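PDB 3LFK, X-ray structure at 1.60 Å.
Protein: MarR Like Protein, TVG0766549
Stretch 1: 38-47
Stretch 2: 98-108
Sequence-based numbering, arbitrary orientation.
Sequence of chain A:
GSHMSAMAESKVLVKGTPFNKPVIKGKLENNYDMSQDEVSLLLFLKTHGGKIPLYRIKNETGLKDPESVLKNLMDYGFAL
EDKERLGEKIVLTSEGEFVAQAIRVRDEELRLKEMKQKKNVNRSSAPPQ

Stretch 1 38-47: EVSLLLFLKT
Stretch 2, residues 98-108: FVAQAIRVRDE

Both stretches are helical throughout, with phi/psi near -65/-42 and unbroken i to i+4 backbone hydrogen bonds of 2.8 to 3.0 Å, from L42 N to E38 O through T47 N to L43 O in the first and from A102 N to F98 O through E108 N to R104 O in the second. The axes approach to 9.4 Å and cross at -101°, so the helices meet nearly at right angles. The register is set at one point, L43 CA to A100 CA at 5.8 Å, and the two stretches together bury 448 Å². No hydrogen bond joins them; the contact rests on side-chain packing.

E38, S40, L41 and F44 do not reach the second helix. The CA-to-CB bond of V39 (chi1 t) points sideways, and V39 CG1 lies 4.2 Å from I103 CG2, a buried apolar contact. One turn on, L42 points toward the partner with chi1 t and chi2 p. Its CG lies 3.9 Å from A100 CB, while its CD2 is 3.8 Å from V99 CG1 (V99 chi1 t) and 4.4 Å from I103 CD1 (I103 m, t), so this leucine packs against three apolar side chains.

L43 (m, t) leaves its helix sideways, but its end comes nearer and fits as a knob among A100, I103, R104 and D107. L43 CD2 is 3.6 Å from A100 O and 3.6 Å from R104 CG; L43 CD1 is 4.2 Å from I103 CG2 and 4.2 Å from D107 OD2. The carbonyl oxygen of A100 also accepts the backbone hydrogen bond from R104 N at 2.9 Å, so the methyl approaches a helical turn whose backbone pairing is intact. D107 (chi1 m) is paired with R106 (t, t, p) on the same helix: R106 NH2 to D107 OD1 is a 2.9 Å salt bridge, and R106 NE also donates to D107 OD1 at 3.2 Å.

L45 makes no contact. K46 points toward the second helix with chi angles t, p, t, p and has the largest covered area, 77 Å². K46 CB is 3.8 Å from A100 CB, K46 CG 3.9 Å from R104 CD and K46 CE 3.5 Å from Q101 OE1 (Q101 t, p). A100 thus presents its small methyl to both L42 and K46. R104 (m, t, p) brings its NH1 to 4.1 Å from K46 NZ, a proximity of like charges, with the amine at the edge of the guanidinium near its plane. T47 (chi1 m) closes the stretch without contact.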

ATOM      1  N   GLU A  38      -2.344   5.311  -5.960  1.00 17.96           N
ATOM      2  CA  GLU A  38      -1.490   4.260  -5.424  1.00 15.67           C
ATOM      3  C   GLU A  38      -1.814   3.958  -3.966  1.00 15.00           C
ATOM      4  O   GLU A  38      -1.856   2.808  -3.569  1.00 16.52           O
ATOM      5  CB  GLU A  38      -0.011   4.681  -5.588  1.00 14.36           C
ATOM      6  CG  GLU A  38       0.400   4.612  -7.064  1.00 17.89           C
ATOM      7  CD  GLU A  38       1.643   5.403  -7.416  1.00 15.98           C
ATOM      8  OE1 GLU A  38       2.290   5.983  -6.527  1.00 17.47           O
ATOM      9  OE2 GLU A  38       1.955   5.442  -8.624  1.00 17.39           O
ATOM     10  N   VAL A  39      -2.077   5.005  -3.191  1.00 15.89           N
ATOM     11  CA  VAL A  39      -2.422   4.834  -1.795  1.00 15.83           C
ATOM     12  C   VAL A  39      -3.751   4.084  -1.721  1.00 16.90           C
ATOM     13  O   VAL A  39      -3.890   3.131  -0.966  1.00 17.90           O
ATOM     14  CB  VAL A  39      -2.553   6.197  -1.097  1.00 14.09           C
ATOM     15  CG1 VAL A  39      -3.012   5.995   0.348  1.00 18.07           C
ATOM     16  CG2 VAL A  39      -1.202   6.919  -1.073  1.00 18.33           C
ATOM     17  N   SER A  40      -4.727   4.515  -2.513  1.00 17.81           N
ATOM     18  CA  SER A  40      -6.017   3.817  -2.530  1.00 17.70           C
ATOM     19  C   SER A  40      -5.857   2.318  -2.825  1.00 20.74           C
ATOM     20  O   SER A  40      -6.439   1.457  -2.141  1.00 18.81           O
ATOM     21  CB  SER A  40      -6.916   4.457  -3.595  1.00 20.90           C
ATOM     22  OG  SER A  40      -7.249   5.772  -3.199  1.00 36.15           O
ATOM     23  N   LEU A  41      -5.054   1.980  -3.837  1.00 17.36           N
ATOM     24  CA  LEU A  41      -4.869   0.583  -4.159  1.00 16.41           C
ATOM     25  C   LEU A  41      -4.142  -0.184  -3.042  1.00 16.37           C
ATOM     26  O   LEU A  41      -4.481  -1.307  -2.733  1.00 17.15           O
ATOM     27  CB  LEU A  41      -4.098   0.427  -5.473  1.00 15.68           C
ATOM     28  CG  LEU A  41      -3.899  -1.049  -5.839  1.00 16.91           C
ATOM     29  CD1 LEU A  41      -5.244  -1.790  -5.997  1.00 20.40           C
ATOM     30  CD2 LEU A  41      -3.111  -1.128  -7.140  1.00 19.57           C
ATOM     31  N   LEU A  42      -3.110   0.425  -2.466  1.00 14.37           N
ATOM     32  CA  LEU A  42      -2.376  -0.223  -1.386  1.00 14.06           C
ATOM     33  C   LEU A  42      -3.308  -0.551  -0.209  1.00 17.48           C
ATOM     34  O   LEU A  42      -3.231  -1.633   0.373  1.00 18.10           O
ATOM     35  CB  LEU A  42      -1.226   0.697  -0.929  1.00 15.58           C
ATOM     36  CG  LEU A  42      -0.296   0.123   0.140  1.00 17.59           C
ATOM     37  CD1 LEU A  42       0.554  -0.960  -0.468  1.00 22.05           C
ATOM     38  CD2 LEU A  42       0.594   1.239   0.701  1.00 23.62           C
ATOM     39  N   LEU A  43      -4.167   0.402   0.147  1.00 18.93           N
ATOM     40  CA  LEU A  43      -5.094   0.189   1.257  1.00 19.99           C
ATOM     41  C   LEU A  43      -6.161  -0.838   0.869  1.00 17.74           C
ATOM     42  O   LEU A  43      -6.637  -1.592   1.719  1.00 21.46           O
ATOM     43  CB  LEU A  43      -5.752   1.520   1.676  1.00 19.42           C
ATOM     44  CG  LEU A  43      -4.772   2.558   2.225  1.00 23.60           C
ATOM     45  CD1 LEU A  43      -5.535   3.789   2.709  1.00 26.58           C
ATOM     46  CD2 LEU A  43      -3.960   1.965   3.342  1.00 26.30           C
ATOM     47  N   PHE A  44      -6.528  -0.876  -0.403  1.00 19.11           N
ATOM     48  CA  PHE A  44      -7.510  -1.864  -0.848  1.00 19.20           C
ATOM     49  C   PHE A  44      -6.887  -3.250  -0.625  1.00 20.38           C
ATOM     50  O   PHE A  44      -7.521  -4.161  -0.105  1.00 21.75           O
ATOM     51  CB  PHE A  44      -7.835  -1.639  -2.326  1.00 20.21           C
ATOM     52  CG  PHE A  44      -8.700  -2.711  -2.935  1.00 22.62           C
ATOM     53  CD1 PHE A  44     -10.088  -2.627  -2.873  1.00 25.01           C
ATOM     54  CD2 PHE A  44      -8.121  -3.807  -3.571  1.00 20.93           C
ATOM     55  CE1 PHE A  44     -10.881  -3.628  -3.439  1.00 21.25           C
ATOM     56  CE2 PHE A  44      -8.901  -4.809  -4.141  1.00 20.80           C
ATOM     57  CZ  PHE A  44     -10.286  -4.719  -4.073  1.00 23.92           C
ATOM     58  N   LEU A  45      -5.629  -3.424  -1.012  1.00 17.35           N
ATOM     59  CA  LEU A  45      -4.971  -4.699  -0.831  1.00 16.55           C
ATOM     60  C   LEU A  45      -4.867  -5.061   0.654  1.00 18.03           C
ATOM     61  O   LEU A  45      -5.071  -6.218   1.031  1.00 20.93           O
ATOM     62  CB  LEU A  45      -3.566  -4.667  -1.474  1.00 18.45           C
ATOM     63  CG  LEU A  45      -3.597  -4.513  -3.007  1.00 20.24           C
ATOM     64  CD1 LEU A  45      -2.169  -4.220  -3.528  1.00 20.42           C
ATOM     65  CD2 LEU A  45      -4.119  -5.786  -3.653  1.00 23.83           C
ATOM     66  N   LYS A  46      -4.548  -4.078   1.491  1.00 18.41           N
ATOM     67  CA  LYS A  46      -4.408  -4.300   2.920  1.00 18.57           C
ATOM     68  C   LYS A  46      -5.751  -4.701   3.518  1.00 21.27           C
ATOM     69  O   LYS A  46      -5.809  -5.610   4.347  1.00 26.32           O
ATOM     70  CB  LYS A  46      -3.898  -3.025   3.608  1.00 21.09           C
ATOM     71  CG  LYS A  46      -3.570  -3.209   5.085  1.00 23.09           C
ATOM     72  CD  LYS A  46      -2.381  -4.164   5.235  1.00 26.38           C
ATOM     73  CE  LYS A  46      -1.914  -4.302   6.694  1.00 43.23           C
ATOM     74  NZ  LYS A  46      -2.869  -5.096   7.528  1.00 41.91           N
ATOM     75  N   THR A  47      -6.811  -4.039   3.066  1.00 20.34           N
ATOM     76  CA  THR A  47      -8.176  -4.298   3.562  1.00 23.26           C
ATOM     77  C   THR A  47      -8.653  -5.708   3.225  1.00 29.32           C
ATOM     78  O   THR A  47      -9.468  -6.286   3.952  1.00 31.61           O
ATOM     79  CB  THR A  47      -9.165  -3.278   2.965  1.00 27.76           C
ATOM     80  OG1 THR A  47      -8.922  -1.998   3.548  1.00 38.42           O
ATOM     81  CG2 THR A  47     -10.612  -3.703   3.229  1.00 35.19           C
ATOM     82  N   PHE A  98       3.724  -2.885   6.023  1.00 20.02           N
ATOM     83  CA  PHE A  98       4.210  -1.863   6.949  1.00 20.68           C
ATOM     84  C   PHE A  98       3.707  -0.460   6.568  1.00 22.09           C
ATOM     85  O   PHE A  98       3.188   0.295   7.399  1.00 21.30           O
ATOM     86  CB  PHE A  98       5.752  -1.860   6.960  1.00 24.06           C
ATOM     87  CG  PHE A  98       6.354  -0.812   7.856  1.00 22.65           C
ATOM     88  CD1 PHE A  98       6.473  -1.038   9.221  1.00 28.01           C
ATOM     89  CD2 PHE A  98       6.757   0.412   7.340  1.00 24.17           C
ATOM     90  CE1 PHE A  98       6.989  -0.042  10.051  1.00 35.52           C
ATOM     91  CE2 PHE A  98       7.270   1.409   8.162  1.00 35.16           C
ATOM     92  CZ  PHE A  98       7.385   1.178   9.521  1.00 32.09           C
ATOM     93  N   VAL A  99       3.877  -0.110   5.294  1.00 16.84           N
ATOM     94  CA  VAL A  99       3.494   1.206   4.829  1.00 15.40           C
ATOM     95  C   VAL A  99       1.982   1.368   4.867  1.00 17.04           C
ATOM     96  O   VAL A  99       1.482   2.420   5.262  1.00 18.51           O
ATOM     97  CB  VAL A  99       4.060   1.421   3.402  1.00 20.27           C
ATOM     98  CG1 VAL A  99       3.456   2.643   2.768  1.00 21.12           C
ATOM     99  CG2 VAL A  99       5.588   1.573   3.496  1.00 21.67           C
ATOM    100  N   ALA A 100       1.264   0.328   4.457  1.00 17.61           N
ATOM    101  CA  ALA A 100      -0.203   0.372   4.436  1.00 19.43           C
ATOM    102  C   ALA A 100      -0.719   0.565   5.855  1.00 20.56           C
ATOM    103  O   ALA A 100      -1.623   1.365   6.076  1.00 19.69           O
ATOM    104  CB  ALA A 100      -0.760  -0.935   3.840  1.00 16.90           C
ATOM    105  N   GLN A 101      -0.136  -0.150   6.807  1.00 19.52           N
ATOM    106  CA  GLN A 101      -0.579  -0.022   8.200  1.00 22.24           C
ATOM    107  C   GLN A 101      -0.249   1.369   8.773  1.00 24.17           C
ATOM    108  O   GLN A 101      -1.061   1.958   9.498  1.00 21.46           O
ATOM    109  CB  GLN A 101       0.060  -1.109   9.056  1.00 22.88           C
ATOM    110  CG  GLN A 101      -0.655  -1.333  10.416  1.00 35.02           C
ATOM    111  CD  GLN A 101      -2.121  -1.745  10.273  1.00 34.79           C
ATOM    112  OE1 GLN A 101      -2.636  -1.913   9.165  1.00 41.29           O
ATOM    113  NE2 GLN A 101      -2.801  -1.912  11.405  1.00 45.78           N
ATOM    114  N   ALA A 102       0.927   1.911   8.443  1.00 21.08           N
ATOM    115  CA  ALA A 102       1.314   3.233   8.930  1.00 20.09           C
ATOM    116  C   ALA A 102       0.335   4.287   8.446  1.00 20.95           C
ATOM    117  O   ALA A 102      -0.066   5.188   9.201  1.00 22.22           O
ATOM    118  CB  ALA A 102       2.726   3.571   8.471  1.00 20.05           C
ATOM    119  N   ILE A 103      -0.064   4.180   7.180  1.00 19.24           N
ATOM    120  CA  ILE A 103      -1.004   5.121   6.601  1.00 15.73           C
ATOM    121  C   ILE A 103      -2.384   4.930   7.236  1.00 21.45           C
ATOM    122  O   ILE A 103      -3.058   5.919   7.553  1.00 20.50           O
ATOM    123  CB  ILE A 103      -1.088   4.923   5.055  1.00 21.69           C
ATOM    124  CG1 ILE A 103       0.233   5.394   4.423  1.00 20.11           C
ATOM    125  CG2 ILE A 103      -2.282   5.708   4.459  1.00 21.58           C
ATOM    126  CD1 ILE A 103       0.370   5.057   2.908  1.00 17.47           C
ATOM    127  N   ARG A 104      -2.795   3.675   7.420  1.00 22.00           N
ATOM    128  CA  ARG A 104      -4.109   3.398   8.025  1.00 22.32           C
ATOM    129  C   ARG A 104      -4.178   3.986   9.425  1.00 24.70           C
ATOM    130  O   ARG A 104      -5.175   4.601   9.793  1.00 24.59           O
ATOM    131  CB  ARG A 104      -4.358   1.896   8.121  1.00 22.59           C
ATOM    132  CG  ARG A 104      -4.746   1.231   6.824  1.00 30.64           C
ATOM    133  CD  ARG A 104      -5.087  -0.233   7.082  1.00 39.35           C
ATOM    134  NE  ARG A 104      -6.303  -0.377   7.887  1.00 51.40           N
ATOM    135  CZ  ARG A 104      -6.714  -1.516   8.440  1.00 58.07           C
ATOM    136  NH1 ARG A 104      -6.007  -2.629   8.289  1.00 61.83           N
ATOM    137  NH2 ARG A 104      -7.846  -1.548   9.133  1.00 59.15           N
ATOM    138  N   VAL A 105      -3.128   3.775  10.204  1.00 22.10           N
ATOM    139  CA  VAL A 105      -3.104   4.310  11.572  1.00 22.53           C
ATOM    140  C   VAL A 105      -3.114   5.831  11.578  1.00 27.09           C
ATOM    141  O   VAL A 105      -3.862   6.452  12.356  1.00 23.76           O
ATOM    142  CB  VAL A 105      -1.897   3.775  12.340  1.00 25.50           C
ATOM    143  CG1 VAL A 105      -1.734   4.521  13.658  1.00 28.21           C
ATOM    144  CG2 VAL A 105      -2.087   2.277  12.581  1.00 26.03           C
ATOM    145  N   ARG A 106      -2.316   6.457  10.716  1.00 23.32           N
ATOM    146  CA  ARG A 106      -2.310   7.924  10.662  1.00 22.22           C
ATOM    147  C   ARG A 106      -3.721   8.416  10.325  1.00 24.14           C
ATOM    148  O   ARG A 106      -4.243   9.360  10.944  1.00 24.05           O
ATOM    149  CB  ARG A 106      -1.333   8.419   9.588  1.00 23.19           C
ATOM    150  CG  ARG A 106      -1.323   9.934   9.378  1.00 28.63           C
ATOM    151  CD  ARG A 106      -0.774  10.245   8.002  1.00 37.93           C
ATOM    152  NE  ARG A 106      -1.705   9.806   6.967  1.00 28.90           N
ATOM    153  CZ  ARG A 106      -1.373   9.604   5.695  1.00 25.21           C
ATOM    154  NH1 ARG A 106      -0.128   9.792   5.289  1.00 33.18           N
ATOM    155  NH2 ARG A 106      -2.294   9.227   4.826  1.00 24.86           N
ATOM    156  N   ASP A 107      -4.343   7.784   9.334  1.00 25.12           N
ATOM    157  CA  ASP A 107      -5.683   8.185   8.922  1.00 23.89           C
ATOM    158  C   ASP A 107      -6.704   8.023  10.049  1.00 23.72           C
ATOM    159  O   ASP A 107      -7.558   8.891  10.247  1.00 27.60           O
ATOM    160  CB  ASP A 107      -6.136   7.368   7.704  1.00 23.83           C
ATOM    161  CG  ASP A 107      -5.390   7.747   6.435  1.00 26.73           C
ATOM    162  OD1 ASP A 107      -4.641   8.748   6.437  1.00 26.46           O
ATOM    163  OD2 ASP A 107      -5.579   7.031   5.423  1.00 25.81           O
ATOM    164  N   GLU A 108      -6.610   6.920  10.771  1.00 23.71           N
ATOM    165  CA  GLU A 108      -7.545   6.646  11.870  1.00 24.71           C
ATOM    166  C   GLU A 108      -7.329   7.618  13.032  1.00 28.12           C
ATOM    167  O   GLU A 108      -8.296   8.030  13.682  1.00 24.86           O
ATOM    168  CB  GLU A 108      -7.367   5.206  12.319  1.00 24.40           C
ATOM    169  CG  GLU A 108      -8.238   4.752  13.500  1.00 30.01           C
ATOM    170  CD  GLU A 108      -9.723   4.991  13.302  1.00 43.26           C
ATOM    171  OE1 GLU A 108     -10.222   4.798  12.171  1.00 36.42           O
ATOM    172  OE2 GLU A 108     -10.398   5.359  14.300  1.00 41.05           O
TER